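PDB 4QT9: putative glucoamylase from Bacteroides caccae ATCC 43185, which probably hydrolyses glycosidic bonds in glucans or related oligosaccharides, with its helices arranged as an alpha/alpha toroid. Local coordinates for residues Trp115-Gly118 against Val123-Phe126; Tyr363-Lys368 against Asp377-Thr382. One frame throughout, in Å; residues are numbered along the deposited sequence.

The two contacts lie in separate parts of one alpha/alpha toroid, with centres about 31 Å apart and nearest atoms about 13 Å apart, so they do not touch. Contact 1 comes first along the chain: it closes a short beta hairpin, strands 115-117 and 123-124, which forms part of a three-stranded antiparallel sheet with strand 64-66. Contact 2 opens well after it has ended, where the region following helix 352-364 meets the loop between strands 374-375 and 389-391. The two share no helix, strand or sheet. Contact 1 pairs two hairpin strands; contact 2 packs a helix-end region against a loop through side chains and one bridging water.

Contact 1 of 2, residues Trp115-Gly118 against Val123-Phe126; sequences WWYG and VKPF
The carbonyl oxygen of Trp115 takes the backbone N-H of Lys124 at 3.0 Å, N to O. The bond is nearly straight at hydrogen (172°), but its donor sits well above the carbonyl plane. CA of Val123 adds a C-H...O contact to the same oxygen. A water closes the other side of the Trp115-Lys124 pairing, accepting from Trp115 N and donating to Lys124 O at 2.7 Å, so a solvent molecule bridges this beta hairpin where the strands part.

Next door, Trp116 and Val123 form an antiparallel non-hydrogen-bonded pair. On the face that carries Trp115 and Lys124, the extended aliphatic chain of Lys124 passes between two aromatic residues. Its CB rests over one face of the Tyr117 ring in a CH-pi contact, 3.9 Å from the centroid; its CG meets Tyr117 OH, and CD reaches CE3 of Trp115 at 3.8 Å. Two residues further on, Phe126 drives its CD1 edge onto one face of the Trp115 six-membered ring, a T-shaped stack with planes at 85° and CD1 3.5 Å from Trp115 CH2. With chi1 at -179°, Phe126 swings its ring away from its own N and across to the indole. Trp115 NE1 bonds to Glu49, which should help fix the indole's rotation. Between these two segments, packing probably contributes much of the hold.

Contact 2 of 2, residues Tyr363-Lys368 against Asp377-Thr382; sequences YNMGDK and DAFSET
A single selenomethionine carries all the direct side-chain packing here: Met365, whose methyl CE comes to Phe379 on one side and Glu381 on another, while the two backbones stay more than 10 Å apart at their nearest CA atoms. It is a Met-aromatic contact between the region where helix 352-364 gives way to a loop and the loop after strand 374-375 in the alpha/alpha toroid. The selenium stands 4.8 Å from the centroid of the Phe379 ring, 38° off the ring normal, so it approaches at a slant. CE goes further and touches Phe379 CE1 at 3.7 Å.

The bend at chi3 (88°) turns this methyl toward the carboxylate end of Glu381 as well, where Met365 CE lies 3.9 Å from Glu381 CD. Phe379 approaches from the opposite direction, and its chi1 of 67°, with CG between the backbone N and the carbonyl carbon, sets the ring toward Met365. An alanine in place of Phe379 would remove the ring and would probably open a gap beside the Met365 selenium and methyl, leaving that chain freer to turn.

On the Met365 side, Gly366 leaves helical geometry with a positive phi, and its N bonds back to Tyr363 O. On the other side the loop is tied into the fold by backbone bonding of Phe379 with Ile339, while the side chains of both Lys368 and Glu381 touch Tyr386.

The polar link is indirect. Lys368 NZ and Glu381 OE1 have opposite charges but stand 5.7 Å apart, too far for a salt bridge. A water spans them, accepting from Lys368 NZ at 2.8 Å and donating to Glu381 OE1 at 3.1 Å.

Contact 1 of 2, residues Trp115-Gly118 against Val123-Phe126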
loop_
_atom_site.group_PDB
_atom_site.type_symbol
_atom_site.label_atom_id
_atom_site.label_comp_id
_atom_site.label_asym_id
_atom_site.label_seq_id
_atom_site.Cartn_x
_atom_site.Cartn_y
_atom_site.Cartn_z
ATOM N N TRP A 115 -11.852 -3.483 7.602
ATOM C CA TRP A 115 -12.497 -4.652 6.992
ATOM C C TRP A 115 -14.008 -4.565 6.901
ATOM O O TRP A 115 -14.645 -4.000 7.781
ATOM C CB TRP A 115 -12.233 -5.885 7.875
ATOM C CG TRP A 115 -10.841 -6.436 7.918
ATOM C CD1 TRP A 115 -9.920 -6.427 6.910
ATOM C CD2 TRP A 115 -10.303 -7.280 8.947
ATOM N NE1 TRP A 115 -8.812 -7.158 7.274
ATOM C CE2 TRP A 115 -9.023 -7.704 8.517
ATOM C CE3 TRP A 115 -10.784 -7.729 10.197
ATOM C CZ2 TRP A 115 -8.207 -8.543 9.298
ATOM C CZ3 TRP A 115 -9.994 -8.594 10.950
ATOM C CH2 TRP A 115 -8.720 -8.985 10.505
ATOM N N TRP A 116 -14.570 -5.240 5.898
ATOM C CA TRP A 116 -15.985 -5.578 5.753
ATOM C C TRP A 116 -16.120 -7.039 5.412
ATOM O O TRP A 116 -15.198 -7.652 4.864
ATOM C CB TRP A 116 -16.739 -4.823 4.633
ATOM C CG TRP A 116 -16.552 -3.359 4.466
ATOM C CD1 TRP A 116 -17.367 -2.374 4.942
ATOM C CD2 TRP A 116 -15.657 -2.730 3.543
ATOM N NE1 TRP A 116 -16.968 -1.151 4.452
ATOM C CE2 TRP A 116 -15.933 -1.344 3.570
ATOM C CE3 TRP A 116 -14.589 -3.192 2.749
ATOM C CZ2 TRP A 116 -15.218 -0.428 2.797
ATOM C CZ3 TRP A 116 -13.873 -2.278 1.998
ATOM C CH2 TRP A 116 -14.206 -0.917 2.010
ATOM N N TYR A 117 -17.315 -7.559 5.599
ATOM C CA TYR A 117 -17.737 -8.840 5.062
ATOM C C TYR A 117 -18.167 -8.473 3.655
ATOM O O TYR A 117 -19.014 -7.587 3.503
ATOM C CB TYR A 117 -18.865 -9.451 5.907
ATOM C CG TYR A 117 -18.457 -9.745 7.333
ATOM C CD1 TYR A 117 -17.756 -10.905 7.653
ATOM C CD2 TYR A 117 -18.840 -8.903 8.375
ATOM C CE1 TYR A 117 -17.399 -11.197 8.970
ATOM C CE2 TYR A 117 -18.497 -9.187 9.697
ATOM C CZ TYR A 117 -17.778 -10.336 9.991
ATOM O OH TYR A 117 -17.452 -10.622 11.301
ATOM N N GLY A 118 -17.480 -9.028 2.656
ATOM C CA GLY A 118 -17.684 -8.711 1.241
ATOM C C GLY A 118 -19.065 -8.979 0.676
ATOM O O GLY A 118 -19.467 -8.348 -0.309
ATOM N N VAL A 123 -19.209 -3.772 8.523
ATOM C CA VAL A 123 -17.884 -3.715 9.133
ATOM C C VAL A 123 -17.544 -5.017 9.901
ATOM O O VAL A 123 -18.406 -5.637 10.522
ATOM C CB VAL A 123 -17.725 -2.460 10.066
ATOM C CG1 VAL A 123 -18.804 -2.403 11.144
ATOM C CG2 VAL A 123 -16.329 -2.393 10.710
ATOM N N LYS A 124 -16.278 -5.419 9.838
ATOM C CA LYS A 124 -15.768 -6.482 10.665
ATOM C C LYS A 124 -14.725 -5.814 11.544
ATOM O O LYS A 124 -13.723 -5.303 11.019
ATOM C CB LYS A 124 -15.231 -7.712 9.911
ATOM C CG LYS A 124 -14.625 -8.699 10.917
ATOM C CD LYS A 124 -13.945 -9.918 10.309
ATOM C CE LYS A 124 -13.413 -10.834 11.382
ATOM N NZ LYS A 124 -12.698 -12.012 10.810
ATOM N N PRO A 125 -14.963 -5.757 12.878
ATOM C CA PRO A 125 -13.981 -5.094 13.761
ATOM C C PRO A 125 -12.583 -5.691 13.597
ATOM O O PRO A 125 -12.448 -6.906 13.480
ATOM C CB PRO A 125 -14.544 -5.304 15.167
ATOM C CG PRO A 125 -16.046 -5.510 14.941
ATOM C CD PRO A 125 -16.106 -6.308 13.646
ATOM N N PHE A 126 -11.555 -4.821 13.464
ATOM C CA PHE A 126 -10.178 -5.281 13.288
ATOM C C PHE A 126 -9.542 -5.572 14.669
ATOM O O PHE A 126 -8.506 -6.224 14.755
ATOM C CB PHE A 126 -9.360 -4.293 12.444
ATOM C CG PHE A 126 -7.923 -4.703 12.199
ATOM C CD1 PHE A 126 -7.620 -5.807 11.407
ATOM C CD2 PHE A 126 -6.870 -3.968 12.737
ATOM C CE1 PHE A 126 -6.288 -6.195 11.188
ATOM C CE2 PHE A 126 -5.533 -4.340 12.497
ATOM C CZ PHE A 126 -5.251 -5.464 11.737
HETATM O O HOH W 1 -12.392 -2.978 10.525
#

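Contact 2 of 2, residues Tyr363-Lys368 against Asp377-Thr382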
loop_
_atom_site.group_PDB
_atom_site.type_symbol
_atom_site.label_atom_id
_atom_site.label_comp_id
_atom_site.label_asym_id
_atom_site.label_seq_id
_atom_site.Cartn_x
_atom_site.Cartn_y
_atom_site.Cartn_z
ATOM N N TYR A 363 11.911 -16.369 -8.610
ATOM C CA TYR A 363 11.290 -17.111 -9.709
ATOM C C TYR A 363 11.999 -18.459 -9.928
ATOM O O TYR A 363 11.332 -19.474 -10.093
ATOM C CB TYR A 363 11.338 -16.271 -10.990
ATOM C CG TYR A 363 10.570 -16.885 -12.137
ATOM C CD1 TYR A 363 9.182 -16.796 -12.201
ATOM C CD2 TYR A 363 11.227 -17.603 -13.136
ATOM C CE1 TYR A 363 8.464 -17.422 -13.222
ATOM C CE2 TYR A 363 10.520 -18.227 -14.164
ATOM C CZ TYR A 363 9.140 -18.138 -14.202
ATOM O OH TYR A 363 8.452 -18.736 -15.232
ATOM N N ASN A 364 13.336 -18.487 -9.868
ATOM C CA ASN A 364 14.103 -19.721 -10.077
ATOM C C ASN A 364 13.955 -20.741 -8.933
ATOM O O ASN A 364 14.262 -21.916 -9.145
ATOM C CB ASN A 364 15.574 -19.408 -10.329
ATOM C CG ASN A 364 15.825 -18.852 -11.714
ATOM O OD1 ASN A 364 15.127 -19.180 -12.693
ATOM N ND2 ASN A 364 16.843 -18.008 -11.830
HETATM N N MSE A 365 13.423 -20.326 -7.760
HETATM C CA MSE A 365 13.179 -21.249 -6.640
HETATM C C MSE A 365 11.990 -22.172 -6.924
HETATM O O MSE A 365 11.802 -23.161 -6.219
HETATM C CB MSE A 365 12.960 -20.495 -5.341
HETATM C CG MSE A 365 14.239 -20.121 -4.662
HETATM SE SE MSE A 365 13.826 -18.873 -3.258
HETATM C CE MSE A 365 13.478 -20.104 -1.822
ATOM N N GLY A 366 11.207 -21.840 -7.947
ATOM C CA GLY A 366 10.098 -22.669 -8.410
ATOM C C GLY A 366 8.768 -22.470 -7.732
ATOM O O GLY A 366 8.534 -21.449 -7.075
ATOM N N ASP A 367 7.896 -23.467 -7.888
ATOM C CA ASP A 367 6.521 -23.480 -7.378
ATOM C C ASP A 367 6.426 -23.297 -5.862
ATOM O O ASP A 367 5.410 -22.789 -5.398
ATOM C CB ASP A 367 5.792 -24.775 -7.786
ATOM C CG ASP A 367 5.621 -24.969 -9.290
ATOM O OD1 ASP A 367 5.927 -24.019 -10.062
ATOM O OD2 ASP A 367 5.170 -26.061 -9.700
ATOM N N LYS A 368 7.455 -23.691 -5.092
ATOM C CA LYS A 368 7.406 -23.544 -3.638
ATOM C C LYS A 368 7.248 -22.050 -3.207
ATOM O O LYS A 368 6.702 -21.814 -2.130
ATOM C CB LYS A 368 8.624 -24.219 -2.962
ATOM C CG LYS A 368 9.901 -23.396 -2.929
ATOM C CD LYS A 368 11.106 -24.281 -2.739
ATOM C CE LYS A 368 12.260 -23.511 -2.220
ATOM N NZ LYS A 368 13.501 -24.292 -2.247
ATOM N N ASP A 377 3.409 -15.010 0.157
ATOM C CA ASP A 377 3.632 -13.901 1.105
ATOM C C ASP A 377 5.036 -13.832 1.758
ATOM O O ASP A 377 5.655 -12.759 1.830
ATOM C CB ASP A 377 2.610 -13.975 2.230
ATOM C CG ASP A 377 2.506 -12.660 2.918
ATOM O OD1 ASP A 377 2.337 -11.649 2.215
ATOM O OD2 ASP A 377 2.649 -12.626 4.163
ATOM N N ALA A 378 5.464 -14.942 2.331
ATOM C CA ALA A 378 6.718 -14.983 3.041
ATOM C C ALA A 378 7.225 -16.393 3.049
ATOM O O ALA A 378 6.464 -17.289 2.703
ATOM C CB ALA A 378 6.519 -14.476 4.457
ATOM N N PHE A 379 8.508 -16.590 3.390
ATOM C CA PHE A 379 9.105 -17.927 3.468
ATOM C C PHE A 379 10.368 -17.875 4.308
ATOM O O PHE A 379 11.029 -16.840 4.388
ATOM C CB PHE A 379 9.391 -18.531 2.062
ATOM C CG PHE A 379 10.472 -17.820 1.276
ATOM C CD1 PHE A 379 11.808 -18.188 1.410
ATOM C CD2 PHE A 379 10.158 -16.767 0.424
ATOM C CE1 PHE A 379 12.808 -17.508 0.716
ATOM C CE2 PHE A 379 11.157 -16.104 -0.285
ATOM C CZ PHE A 379 12.475 -16.476 -0.130
ATOM N N SER A 380 10.707 -18.998 4.929
ATOM C CA SER A 380 11.928 -19.117 5.699
ATOM C C SER A 380 12.733 -20.316 5.180
ATOM O O SER A 380 12.320 -21.460 5.403
ATOM C CB SER A 380 11.622 -19.256 7.186
ATOM O OG SER A 380 12.796 -19.663 7.881
ATOM N N GLU A 381 13.867 -20.067 4.472
ATOM C CA GLU A 381 14.735 -21.172 3.995
ATOM C C GLU A 381 15.324 -21.972 5.190
ATOM O O GLU A 381 15.525 -23.185 5.083
ATOM C CB GLU A 381 15.867 -20.657 3.077
ATOM C CG GLU A 381 15.370 -20.151 1.728
ATOM C CD GLU A 381 16.441 -19.835 0.701
ATOM O OE1 GLU A 381 17.178 -20.763 0.304
ATOM O OE2 GLU A 381 16.497 -18.673 0.237
ATOM N N THR A 382 15.579 -21.282 6.325
ATOM C CA THR A 382 16.122 -21.869 7.560
ATOM C C THR A 382 15.138 -22.871 8.177
ATOM O O THR A 382 15.552 -23.971 8.530
ATOM C CB THR A 382 16.460 -20.752 8.574
ATOM O OG1 THR A 382 17.419 -19.863 8.001
ATOM C CG2 THR A 382 16.987 -21.288 9.882
HETATM O O HOH W 2 15.754 -22.922 -1.389
#